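Local coordinates for protein glutamate--tRNA ligase (Methanothermobacter thermautotrophicus, PDB 3AII) that probably attaches ATP-activated glutamate to the acceptor end of tRNA(Glu) and, as a non-discriminating synthetase, also attaches glutamate to tRNA(Gln), at residues A188-T192 and N218-W222; L201-G205 and P246-D250; G205-R211 and K238-N242; M274-A279 and K302-Y307. All blocks are in the same frame, centred on the assembly; numbering follows the deposited sequence. Where two conformers were deposited one is given.

Contact 1 of 4, residues A188-T192 and N218-W222; sequences AYVCT and NLQRW. With ZN (zinc ion), chain D.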
loop_
_atom_site.group_PDB
_atom_site.type_symbol
_atom_site.label_atom_id
_atom_site.label_comp_id
_atom_site.label_asym_id
_atom_site.label_seq_id
_atom_site.Cartn_x
_atom_site.Cartn_y
_atom_site.Cartn_z
ATOM N N ALA A 188 38.046 -2.720 4.571
ATOM C CA ALA A 188 37.602 -2.332 3.245
ATOM C C ALA A 188 38.766 -1.820 2.430
ATOM O O ALA A 188 39.830 -1.515 2.970
ATOM C CB ALA A 188 36.506 -1.274 3.330
ATOM N N TYR A 189 38.563 -1.746 1.120
ATOM C CA TYR A 189 39.597 -1.257 0.223
ATOM C C TYR A 189 38.977 -0.602 -0.991
ATOM O O TYR A 189 37.808 -0.854 -1.303
ATOM C CB TYR A 189 40.544 -2.395 -0.190
ATOM C CG TYR A 189 39.918 -3.580 -0.896
ATOM C CD1 TYR A 189 39.236 -4.566 -0.190
ATOM C CD2 TYR A 189 40.035 -3.730 -2.272
ATOM C CE1 TYR A 189 38.691 -5.650 -0.835
ATOM C CE2 TYR A 189 39.501 -4.817 -2.921
ATOM C CZ TYR A 189 38.834 -5.773 -2.213
ATOM O OH TYR A 189 38.294 -6.852 -2.881
ATOM N N VAL A 190 39.747 0.261 -1.659
ATOM C CA VAL A 190 39.266 0.863 -2.901
ATOM C C VAL A 190 39.756 0.071 -4.098
ATOM O O VAL A 190 40.962 -0.020 -4.345
ATOM C CB VAL A 190 39.695 2.312 -3.047
ATOM C CG1 VAL A 190 39.125 2.881 -4.354
ATOM C CG2 VAL A 190 39.214 3.127 -1.840
ATOM N N CYS A 191 38.809 -0.496 -4.833
ATOM C CA CYS A 191 39.130 -1.353 -5.963
ATOM C C CYS A 191 38.943 -0.602 -7.266
ATOM O O CYS A 191 37.854 -0.103 -7.566
ATOM C CB CYS A 191 38.252 -2.593 -5.961
ATOM S SG CYS A 191 38.645 -3.735 -7.303
ATOM N N THR A 192 40.022 -0.549 -8.042
ATOM C CA THR A 192 40.036 0.129 -9.328
ATOM C C THR A 192 40.044 -0.868 -10.486
ATOM O O THR A 192 40.224 -0.478 -11.637
ATOM C CB THR A 192 41.285 1.025 -9.455
ATOM O OG1 THR A 192 42.449 0.264 -9.105
ATOM C CG2 THR A 192 41.183 2.230 -8.523
ATOM N N ASN A 218 44.903 3.150 0.523
ATOM C CA ASN A 218 43.449 3.110 0.339
ATOM C C ASN A 218 42.803 4.463 0.595
ATOM O O ASN A 218 41.854 4.838 -0.086
ATOM C CB ASN A 218 42.810 2.062 1.255
ATOM C CG ASN A 218 42.850 0.663 0.664
ATOM O OD1 ASN A 218 42.495 0.455 -0.494
ATOM N ND2 ASN A 218 43.256 -0.304 1.464
ATOM N N LEU A 219 43.303 5.197 1.583
ATOM C CA LEU A 219 42.670 6.458 1.934
ATOM C C LEU A 219 42.852 7.459 0.799
ATOM O O LEU A 219 41.955 8.242 0.494
ATOM C CB LEU A 219 43.265 7.003 3.238
ATOM C CG LEU A 219 42.529 8.160 3.912
ATOM C CD1 LEU A 219 41.155 7.697 4.385
ATOM C CD2 LEU A 219 43.358 8.724 5.084
ATOM N N GLN A 220 44.028 7.424 0.175
ATOM C CA GLN A 220 44.290 8.269 -0.983
ATOM C C GLN A 220 43.356 7.915 -2.153
ATOM O O GLN A 220 42.802 8.804 -2.797
ATOM C CB GLN A 220 45.763 8.148 -1.402
ATOM C CG GLN A 220 46.082 8.788 -2.742
ATOM C CD GLN A 220 45.950 10.287 -2.719
ATOM O OE1 GLN A 220 46.138 10.926 -1.681
ATOM N NE2 GLN A 220 45.631 10.867 -3.871
ATOM N N ARG A 221 43.178 6.626 -2.418
ATOM C CA ARG A 221 42.275 6.201 -3.486
ATOM C C ARG A 221 40.842 6.606 -3.166
ATOM O O ARG A 221 40.075 6.974 -4.058
ATOM C CB ARG A 221 42.306 4.692 -3.663
ATOM C CG ARG A 221 43.604 4.140 -4.258
ATOM C CD ARG A 221 43.354 2.706 -4.688
ATOM N NE ARG A 221 44.444 2.138 -5.479
ATOM C CZ ARG A 221 44.358 0.977 -6.117
ATOM N NH1 ARG A 221 43.232 0.278 -6.058
ATOM N NH2 ARG A 221 45.387 0.518 -6.822
ATOM N N TRP A 222 40.491 6.510 -1.889
ATOM C CA TRP A 222 39.152 6.882 -1.428
ATOM C C TRP A 222 38.905 8.348 -1.735
ATOM O O TRP A 222 37.874 8.710 -2.311
ATOM C CB TRP A 222 38.993 6.584 0.075
ATOM C CG TRP A 222 37.835 7.279 0.764
ATOM C CD1 TRP A 222 37.913 8.197 1.779
ATOM C CD2 TRP A 222 36.444 7.117 0.480
ATOM N NE1 TRP A 222 36.664 8.610 2.148
ATOM C CE2 TRP A 222 35.735 7.967 1.369
ATOM C CE3 TRP A 222 35.723 6.339 -0.432
ATOM C CZ2 TRP A 222 34.347 8.052 1.379
ATOM C CZ3 TRP A 222 34.336 6.430 -0.432
ATOM C CH2 TRP A 222 33.662 7.281 0.466
HETATM ZN ZN ZN D . 40.875 -4.483 -7.356
#
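Two helix side chains, Asn218 and Arg221, clasp the backbone of Val190 much as a further strand would: one accepts from its N-H, the other donates to its carbonyl. They bind the outer edge of strand 188-191, the end strand of a four-stranded antiparallel sheet; the other edge of the strand pairs with 234-237. Val190 N gives a nearly straight bond to Asn218 OD1 (3.0 Å, 165°), meeting the amide from above its carbonyl plane; Asn218, one turn before Arg221, supplies a short amide whose OD1 reaches the N-H. Arg221, extended from CG to NE, runs antiparallel alongside the valine, its CB 3.6 Å from Val190 CB, and brings NH1 to Val190 O at 2.9 Å. The branched valine packs on the helix between them: CG2 lies against Asn218 O and 3.6 Å from Trp222 N, and CG1 on Arg221 CB. The next residue, Cys191, turns the other way and binds zinc, completing with Cys193, Cys208 and Cys210 a four-cysteine site, so the strand held by the helix also carries a zinc ligand. At the end of the contact Thr192 crosses Arg221 at about a right angle, its CG2 lying over one guanidinium face, 3.8 Å from Arg221 NH1.

Contact 2 of 4, residues L201-G205 and P246-D250; sequences LKNRG and PAIRD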
loop_
_atom_site.group_PDB
_atom_site.type_symbol
_atom_site.label_atom_id
_atom_site.label_comp_id
_atom_site.label_asym_id
_atom_site.label_seq_id
_atom_site.Cartn_x
_atom_site.Cartn_y
_atom_site.Cartn_z
ATOM N N LEU A 201 38.438 -13.146 -10.779
ATOM C CA LEU A 201 39.304 -13.448 -9.640
ATOM C C LEU A 201 38.462 -13.877 -8.451
ATOM O O LEU A 201 38.727 -14.904 -7.822
ATOM C CB LEU A 201 40.150 -12.230 -9.269
ATOM C CG LEU A 201 41.266 -11.834 -10.233
ATOM C CD1 LEU A 201 41.898 -10.514 -9.809
ATOM C CD2 LEU A 201 42.320 -12.941 -10.319
ATOM N N LYS A 202 37.437 -13.080 -8.157
ATOM C CA LYS A 202 36.550 -13.321 -7.028
ATOM C C LYS A 202 35.928 -14.715 -7.062
ATOM O O LYS A 202 35.871 -15.399 -6.045
ATOM C CB LYS A 202 35.431 -12.275 -7.019
ATOM C CG LYS A 202 34.567 -12.291 -5.768
ATOM C CD LYS A 202 33.322 -11.424 -5.945
ATOM C CE LYS A 202 32.274 -12.121 -6.809
ATOM N NZ LYS A 202 31.047 -11.294 -6.980
ATOM N N ASN A 203 35.448 -15.124 -8.234
ATOM C CA ASN A 203 34.762 -16.408 -8.375
ATOM C C ASN A 203 35.687 -17.600 -8.183
ATOM O O ASN A 203 35.227 -18.717 -7.938
ATOM C CB ASN A 203 34.055 -16.507 -9.731
ATOM C CG ASN A 203 32.807 -15.657 -9.802
ATOM O OD1 ASN A 203 32.452 -15.146 -10.866
ATOM N ND2 ASN A 203 32.131 -15.494 -8.665
ATOM N N ARG A 204 36.988 -17.356 -8.304
ATOM C CA ARG A 204 37.990 -18.391 -8.076
ATOM C C ARG A 204 38.691 -18.206 -6.730
ATOM O O ARG A 204 39.709 -18.847 -6.460
ATOM C CB ARG A 204 39.028 -18.398 -9.201
ATOM C CG ARG A 204 38.439 -18.401 -10.603
ATOM C CD ARG A 204 39.507 -18.737 -11.634
ATOM N NE ARG A 204 40.771 -18.065 -11.350
ATOM C CZ ARG A 204 41.103 -16.865 -11.815
ATOM N NH1 ARG A 204 42.275 -16.333 -11.502
ATOM N NH2 ARG A 204 40.260 -16.196 -12.591
ATOM N N GLY A 205 38.151 -17.321 -5.894
ATOM C CA GLY A 205 38.677 -17.118 -4.554
ATOM C C GLY A 205 40.035 -16.442 -4.504
ATOM O O GLY A 205 40.791 -16.606 -3.543
ATOM N N PRO A 246 28.800 -16.474 -3.701
ATOM C CA PRO A 246 29.687 -15.556 -4.428
ATOM C C PRO A 246 29.311 -14.083 -4.251
ATOM O O PRO A 246 30.189 -13.221 -4.311
ATOM C CB PRO A 246 29.501 -15.975 -5.891
ATOM C CG PRO A 246 28.171 -16.671 -5.928
ATOM C CD PRO A 246 28.070 -17.376 -4.610
ATOM N N ALA A 247 28.027 -13.805 -4.042
ATOM C CA ALA A 247 27.553 -12.429 -3.906
ATOM C C ALA A 247 28.070 -11.769 -2.632
ATOM O O ALA A 247 28.197 -10.547 -2.561
ATOM C CB ALA A 247 26.041 -12.382 -3.941
ATOM N N ILE A 248 28.360 -12.582 -1.623
ATOM C CA ILE A 248 28.830 -12.060 -0.344
ATOM C C ILE A 248 30.336 -11.753 -0.379
ATOM O O ILE A 248 30.867 -11.044 0.489
ATOM C CB ILE A 248 28.461 -13.031 0.799
ATOM C CG1 ILE A 248 26.938 -13.190 0.866
ATOM C CG2 ILE A 248 29.011 -12.541 2.130
ATOM C CD1 ILE A 248 26.481 -14.180 1.906
ATOM N N ARG A 249 31.016 -12.270 -1.398
ATOM C CA ARG A 249 32.455 -12.076 -1.552
ATOM C C ARG A 249 32.837 -10.623 -1.858
ATOM O O ARG A 249 32.491 -10.089 -2.911
ATOM C CB ARG A 249 32.999 -13.000 -2.645
ATOM C CG ARG A 249 32.909 -14.479 -2.296
ATOM C CD ARG A 249 33.419 -15.342 -3.442
ATOM N NE ARG A 249 33.150 -16.755 -3.198
ATOM C CZ ARG A 249 33.613 -17.746 -3.953
ATOM N NH1 ARG A 249 34.373 -17.478 -5.008
ATOM N NH2 ARG A 249 33.316 -19.004 -3.651
ATOM N N ASP A 250 33.542 -9.995 -0.922
ATOM C CA ASP A 250 33.969 -8.592 -1.036
ATOM C C ASP A 250 32.953 -7.662 -1.713
ATOM O O ASP A 250 33.238 -7.042 -2.741
ATOM C CB ASP A 250 35.331 -8.483 -1.726
ATOM C CG ASP A 250 36.475 -8.999 -0.854
ATOM O OD1 ASP A 250 36.198 -9.689 0.151
ATOM O OD2 ASP A 250 37.639 -8.699 -1.169
HETATM O O HOH W 1 30.620 -9.603 -4.618
#
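Lys202 leaves the helix with CG opposite its backbone N (chi1 -171°), which lays CG against Arg249 CB, and the bend at chi3 (76°) then curls CE and NZ toward Pro246 O. Arg249 starts with CG beside its own N and runs straight to NE, which carries the guanidinium beneath the last turn of the helix. The two chains touch through aliphatic carbon, Lys202 CG lying 3.6 Å from Arg249 CB, while their charged ends diverge. Arg249 NH1 donates to Lys202 O at 2.8 Å, the oxygen lying close to the guanidinium plane. That carbonyl is gripped twice, because Gly205 N also bonds to it at 3.0 Å in the Schellman motif that ends helix 195-203. Glycine suits the C-prime position, where phi is +70°. An arginine from the loop between strands 234-237 and 252-256 thus donates to a carbonyl at the helix C terminus, where a positive charge is probably welcome. Its NE is held by His243 O. A leucine in place of Arg249 would probably leave Lys202 O with Gly205 N but without its guanidinium partner, and His243 O without its donor. On the lysine side Lys202 NZ makes a weak bond to Pro246 O (3.4 Å) and donates to a water at 2.9 Å, which in turn donates to Arg249 O at 2.6 Å.

Contact 3 of 4, residues G205-R211 and K238-N242; sequences GEACHCR and KTDLN. With ZN (zinc ion), chain D.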
loop_
_atom_site.group_PDB
_atom_site.type_symbol
_atom_site.label_atom_id
_atom_site.label_comp_id
_atom_site.label_asym_id
_atom_site.label_seq_id
_atom_site.Cartn_x
_atom_site.Cartn_y
_atom_site.Cartn_z
ATOM N N GLY A 205 38.151 -17.321 -5.894
ATOM C CA GLY A 205 38.677 -17.118 -4.554
ATOM C C GLY A 205 40.035 -16.442 -4.504
ATOM O O GLY A 205 40.791 -16.606 -3.543
ATOM N N GLU A 206 40.349 -15.670 -5.537
ATOM C CA GLU A 206 41.652 -15.022 -5.644
ATOM C C GLU A 206 41.526 -13.518 -5.428
ATOM O O GLU A 206 40.578 -12.895 -5.911
ATOM C CB GLU A 206 42.262 -15.312 -7.017
ATOM C CG GLU A 206 43.617 -14.688 -7.264
ATOM C CD GLU A 206 44.294 -15.268 -8.491
ATOM O OE1 GLU A 206 43.719 -16.194 -9.105
ATOM O OE2 GLU A 206 45.400 -14.803 -8.840
ATOM N N ALA A 207 42.478 -12.942 -4.699
ATOM C CA ALA A 207 42.447 -11.517 -4.386
ATOM C C ALA A 207 43.038 -10.670 -5.504
ATOM O O ALA A 207 44.002 -11.067 -6.161
ATOM C CB ALA A 207 43.175 -11.248 -3.083
ATOM N N CYS A 208 42.451 -9.498 -5.721
ATOM C CA CYS A 208 43.028 -8.532 -6.637
ATOM C C CYS A 208 44.136 -7.800 -5.897
ATOM O O CYS A 208 44.281 -7.939 -4.680
ATOM C CB CYS A 208 41.971 -7.546 -7.148
ATOM S SG CYS A 208 41.400 -6.353 -5.900
ATOM N N HIS A 209 44.920 -7.026 -6.634
ATOM C CA HIS A 209 46.009 -6.263 -6.040
ATOM C C HIS A 209 45.518 -5.245 -5.009
ATOM O O HIS A 209 46.195 -4.980 -4.018
ATOM C CB HIS A 209 46.816 -5.564 -7.140
ATOM C CG HIS A 209 47.782 -4.546 -6.625
ATOM N ND1 HIS A 209 48.934 -4.890 -5.951
ATOM C CD2 HIS A 209 47.771 -3.195 -6.689
ATOM C CE1 HIS A 209 49.591 -3.792 -5.619
ATOM N NE2 HIS A 209 48.906 -2.750 -6.052
ATOM N N CYS A 210 44.335 -4.682 -5.246
ATOM C CA CYS A 210 43.816 -3.606 -4.408
ATOM C C CYS A 210 43.636 -4.090 -2.968
ATOM O O CYS A 210 43.751 -3.314 -2.015
ATOM C CB CYS A 210 42.465 -3.121 -4.946
ATOM S SG CYS A 210 42.423 -2.796 -6.739
ATOM N N ARG A 211 43.333 -5.374 -2.830
ATOM C CA ARG A 211 43.017 -5.955 -1.531
ATOM C C ARG A 211 44.225 -5.970 -0.601
ATOM O O ARG A 211 44.073 -6.147 0.607
ATOM C CB ARG A 211 42.479 -7.374 -1.699
ATOM C CG ARG A 211 41.572 -7.830 -0.567
ATOM C CD ARG A 211 41.221 -9.299 -0.716
ATOM N NE ARG A 211 39.969 -9.653 -0.046
ATOM C CZ ARG A 211 39.882 -10.178 1.174
ATOM N NH1 ARG A 211 40.980 -10.415 1.885
ATOM N NH2 ARG A 211 38.692 -10.472 1.682
ATOM N N LYS A 238 35.938 -6.081 2.925
ATOM C CA LYS A 238 36.662 -7.345 2.932
ATOM C C LYS A 238 35.827 -8.377 3.670
ATOM O O LYS A 238 35.517 -8.198 4.844
ATOM C CB LYS A 238 38.034 -7.186 3.597
ATOM C CG LYS A 238 38.981 -6.253 2.846
ATOM C CD LYS A 238 40.380 -6.217 3.471
ATOM C CE LYS A 238 41.265 -5.229 2.721
ATOM N NZ LYS A 238 42.703 -5.225 3.179
ATOM N N THR A 239 35.440 -9.446 2.977
ATOM C CA THR A 239 34.722 -10.536 3.622
ATOM C C THR A 239 35.537 -11.816 3.493
ATOM O O THR A 239 36.643 -11.888 4.008
ATOM C CB THR A 239 33.300 -10.702 3.070
ATOM O OG1 THR A 239 33.351 -11.096 1.693
ATOM C CG2 THR A 239 32.550 -9.371 3.187
ATOM N N ASP A 240 34.985 -12.811 2.813
ATOM C CA ASP A 240 35.666 -14.082 2.593
ATOM C C ASP A 240 35.624 -14.353 1.102
ATOM O O ASP A 240 34.548 -14.533 0.540
ATOM C CB ASP A 240 34.943 -15.194 3.358
ATOM C CG ASP A 240 35.377 -16.589 2.929
ATOM O OD1 ASP A 240 36.418 -16.721 2.256
ATOM O OD2 ASP A 240 34.669 -17.561 3.272
ATOM N N LEU A 241 36.785 -14.363 0.450
ATOM C CA LEU A 241 36.811 -14.585 -0.994
ATOM C C LEU A 241 36.424 -16.016 -1.358
ATOM O O LEU A 241 36.176 -16.323 -2.522
ATOM C CB LEU A 241 38.168 -14.233 -1.599
ATOM C CG LEU A 241 38.538 -12.753 -1.701
ATOM C CD1 LEU A 241 39.872 -12.605 -2.404
ATOM C CD2 LEU A 241 37.460 -11.965 -2.427
ATOM N N ASN A 242 36.369 -16.889 -0.360
ATOM C CA ASN A 242 35.956 -18.265 -0.595
ATOM C C ASN A 242 34.559 -18.578 -0.073
ATOM O O ASN A 242 34.206 -19.744 0.105
ATOM C CB ASN A 242 36.978 -19.234 -0.003
ATOM C CG ASN A 242 38.270 -19.240 -0.779
ATOM O OD1 ASN A 242 39.280 -18.693 -0.337
ATOM N ND2 ASN A 242 38.242 -19.843 -1.958
HETATM ZN ZN ZN D . 40.875 -4.483 -7.356
HETATM O O HOH W 2 43.545 -3.191 0.916
#
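Lys238 and Arg211 each donate to a backbone oxygen across the contact, beside a four-cysteine zinc site to which loop 205-211 brings Cys208 and Cys210, a Cys-X-Cys pair whose SG atoms each lie 2.4 Å from the zinc. Lys238, extended beyond CG, spans the gap to donate from NZ to Arg211 O (3.1 Å). The same amine gives a hydrogen to a water at 3.2 Å, and that water donates to Cys210 O, so two successive carbonyls of the zinc loop are served by one lysine. Arg211 NH2 offers a weak, bent bond to Thr239 O (3.4 Å, 134°). Its stronger partner is Asp250, whose OD2 forms a salt bridge with Arg211 NE. Lys238 CB covers one face of the guanidinium and Leu241 CG the other, and this clamp leaves the edge to the polar partners. A methionine replacing Arg211 would probably leave the Asp250 carboxylate without its charged mate and Thr239 O without this donor. The second segment is shaped by an Asx turn in which Asp240 OD1 takes the N-H of Asn242 (2.6 Å from its N). Glycine suits the position of Gly205, since a CB there would run into Asn242 ND2; its CA instead makes a CH...O contact with Leu241 O. Close by, Leu241 CD1 presses tightly on Ala207 CA, at 3.4 Å.

Contact 4 of 4, residues M274-A279 and K302-Y307; sequences MNFSVA and KQEYLY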
loop_
_atom_site.group_PDB
_atom_site.type_symbol
_atom_site.label_atom_id
_atom_site.label_comp_id
_atom_site.label_asym_id
_atom_site.label_seq_id
_atom_site.Cartn_x
_atom_site.Cartn_y
_atom_site.Cartn_z
ATOM N N MET A 274 23.157 -0.014 -0.177
ATOM C CA MET A 274 22.191 -0.273 0.881
ATOM C C MET A 274 22.772 -1.030 2.088
ATOM O O MET A 274 22.557 -0.637 3.241
ATOM C CB MET A 274 20.971 -1.002 0.302
ATOM C CG MET A 274 19.678 -0.699 1.032
ATOM S SD MET A 274 18.897 -2.212 1.590
ATOM C CE MET A 274 20.345 -3.027 2.229
ATOM N N ASN A 275 23.501 -2.111 1.846
ATOM C CA ASN A 275 23.987 -2.897 2.971
ATOM C C ASN A 275 24.964 -2.159 3.882
ATOM O O ASN A 275 25.053 -2.465 5.067
ATOM C CB ASN A 275 24.554 -4.240 2.502
ATOM C CG ASN A 275 23.455 -5.213 2.131
ATOM O OD1 ASN A 275 23.389 -5.718 1.006
ATOM N ND2 ASN A 275 22.562 -5.456 3.072
ATOM N N PHE A 276 25.694 -1.190 3.328
ATOM C CA PHE A 276 26.586 -0.370 4.126
ATOM C C PHE A 276 25.802 0.674 4.922
ATOM O O PHE A 276 25.969 0.798 6.139
ATOM C CB PHE A 276 27.653 0.330 3.258
ATOM C CG PHE A 276 28.628 1.183 4.067
ATOM C CD1 PHE A 276 29.604 0.597 4.860
ATOM C CD2 PHE A 276 28.534 2.570 4.044
ATOM C CE1 PHE A 276 30.480 1.390 5.612
ATOM C CE2 PHE A 276 29.375 3.366 4.796
ATOM C CZ PHE A 276 30.383 2.777 5.567
ATOM N N SER A 277 24.981 1.464 4.239
ATOM C CA SER A 277 24.262 2.530 4.933
ATOM C C SER A 277 23.290 1.976 5.971
ATOM O O SER A 277 23.141 2.565 7.038
ATOM C CB SER A 277 23.527 3.439 3.950
ATOM O OG SER A 277 22.564 2.692 3.211
ATOM N N VAL A 278 22.678 0.829 5.679
ATOM C CA VAL A 278 21.733 0.213 6.624
ATOM C C VAL A 278 22.465 -0.205 7.910
ATOM O O VAL A 278 22.023 0.093 9.027
ATOM C CB VAL A 278 20.984 -0.982 5.988
ATOM C CG1 VAL A 278 20.289 -1.829 7.048
ATOM C CG2 VAL A 278 19.982 -0.488 4.968
ATOM N N ALA A 279 23.590 -0.892 7.759
ATOM C CA ALA A 279 24.360 -1.334 8.921
ATOM C C ALA A 279 24.856 -0.161 9.745
ATOM O O ALA A 279 24.740 -0.158 10.968
ATOM C CB ALA A 279 25.543 -2.199 8.482
ATOM N N LYS A 302 25.853 -10.266 4.623
ATOM C CA LYS A 302 26.772 -9.240 4.135
ATOM C C LYS A 302 27.090 -8.219 5.224
ATOM O O LYS A 302 28.248 -7.871 5.455
ATOM C CB LYS A 302 26.179 -8.539 2.909
ATOM C CG LYS A 302 26.001 -9.457 1.709
ATOM C CD LYS A 302 25.310 -8.725 0.568
ATOM C CE LYS A 302 25.244 -9.590 -0.678
ATOM N NZ LYS A 302 24.453 -8.931 -1.757
ATOM N N GLN A 303 26.046 -7.734 5.893
ATOM C CA GLN A 303 26.226 -6.716 6.922
ATOM C C GLN A 303 27.021 -7.205 8.126
ATOM O O GLN A 303 27.771 -6.444 8.742
ATOM C CB GLN A 303 24.863 -6.199 7.374
ATOM C CG GLN A 303 24.061 -5.574 6.243
ATOM C CD GLN A 303 22.688 -5.113 6.690
ATOM O OE1 GLN A 303 21.781 -4.953 5.874
ATOM N NE2 GLN A 303 22.529 -4.902 7.991
ATOM N N GLU A 304 26.859 -8.477 8.465
ATOM C CA GLU A 304 27.598 -9.051 9.586
ATOM C C GLU A 304 29.108 -8.757 9.520
ATOM O O GLU A 304 29.739 -8.497 10.542
ATOM C CB GLU A 304 27.317 -10.553 9.696
ATOM C CG GLU A 304 25.927 -10.865 10.233
ATOM C CD GLU A 304 25.582 -12.343 10.191
ATOM O OE1 GLU A 304 26.380 -13.142 9.649
ATOM O OE2 GLU A 304 24.500 -12.706 10.701
ATOM N N TYR A 305 29.676 -8.745 8.315
ATOM C CA TYR A 305 31.101 -8.445 8.142
ATOM C C TYR A 305 31.462 -7.021 8.532
ATOM O O TYR A 305 32.540 -6.761 9.058
ATOM C CB TYR A 305 31.542 -8.705 6.699
ATOM C CG TYR A 305 31.626 -10.171 6.365
ATOM C CD1 TYR A 305 30.564 -10.826 5.751
ATOM C CD2 TYR A 305 32.765 -10.902 6.664
ATOM C CE1 TYR A 305 30.634 -12.171 5.455
ATOM C CE2 TYR A 305 32.841 -12.245 6.368
ATOM C CZ TYR A 305 31.779 -12.873 5.768
ATOM O OH TYR A 305 31.858 -14.210 5.474
ATOM N N LEU A 306 30.545 -6.100 8.262
ATOM C CA LEU A 306 30.739 -4.701 8.618
ATOM C C LEU A 306 30.762 -4.529 10.120
ATOM O O LEU A 306 31.661 -3.889 10.665
ATOM C CB LEU A 306 29.602 -3.847 8.062
ATOM C CG LEU A 306 29.616 -3.512 6.581
ATOM C CD1 LEU A 306 28.350 -2.742 6.251
ATOM C CD2 LEU A 306 30.842 -2.694 6.240
ATOM N N TYR A 307 29.760 -5.107 10.787
ATOM C CA TYR A 307 29.664 -5.042 12.243
ATOM C C TYR A 307 30.933 -5.640 12.840
ATOM O O TYR A 307 31.542 -5.071 13.730
ATOM C CB TYR A 307 28.443 -5.813 12.754
ATOM C CG TYR A 307 27.107 -5.115 12.568
ATOM C CD1 TYR A 307 26.675 -4.157 13.481
ATOM C CD2 TYR A 307 26.287 -5.425 11.493
ATOM C CE1 TYR A 307 25.443 -3.528 13.329
ATOM C CE2 TYR A 307 25.042 -4.788 11.322
ATOM C CZ TYR A 307 24.642 -3.842 12.248
ATOM O OH TYR A 307 23.424 -3.217 12.101
#
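The amides of Asn275 and Gln303 meet edge on, their planes 52° apart: Asn275 ND2 donates within its own amide plane to a lone pair of Gln303 OE1, 3.0 Å away and in the Gln303 carbonyl plane, though the N-H is bent to 142°. The Phe276 ring is likewise met at its edge, where Leu306 CD2, in the one of its two deposited conformers described here, lies in plane, 3.8 Å from Phe276 CD1. Ala279 CB approaches the Tyr307 ring obliquely, nearest to Tyr307 CE2 at 3.9 Å. Gln303 is a knob in the hole formed by Met274 (also one of two conformers), Asn275, Val278 and Ala279; its chain, extended beyond CG, reaches across the neighbouring helix at about a right angle to Asn275. A glutamine suits the site because its CG packs against Asn275 while OE1 accepts the N-H of the buried Asn275. Leu306 provides the greasy part, its CD1 in the same conformer lying 3.6 Å from Ala279 CB and 3.5 Å from Asn275 O. Alanine at Ala279 keeps the helices close: the axes of segments 274-279 and 302-307 pass 9.4 Å apart at a crossing angle of -50°, consistent with ridges-into-grooves packing. On the far flank Phe276 rests on Tyr175 and Thr179 of helix 172-184 and on Ser253 and Met254 of strand 252-256. Leu306 also reaches Leu182 of helix 172-184, so both helices pack on that helix, and 274-284 also on strand 252-256.

How the contacts relate
From the N terminus, strand 188-191 comes first, and contact 1 closes its loop when helix 215-224 returns at 218-222. Before that closure, 201-205 and 205-211, which share Gly205, have opened contacts 2 and 3. These close only later, in the loop between strands 234-237 and 252-256, so both cross contact 1, and contact 3 lies within contact 2. Contacts 1 and 3 both hold zinc ligands, while Asp250 links 188-192 to 205-211 by bonding Tyr189 OH and Arg211 NE. Contact 4 follows in series, joining helices 274-284 and 299-310; Tyr305 of the latter packs on the loops of contacts 2 and 3, Lys302 on that of contact 2.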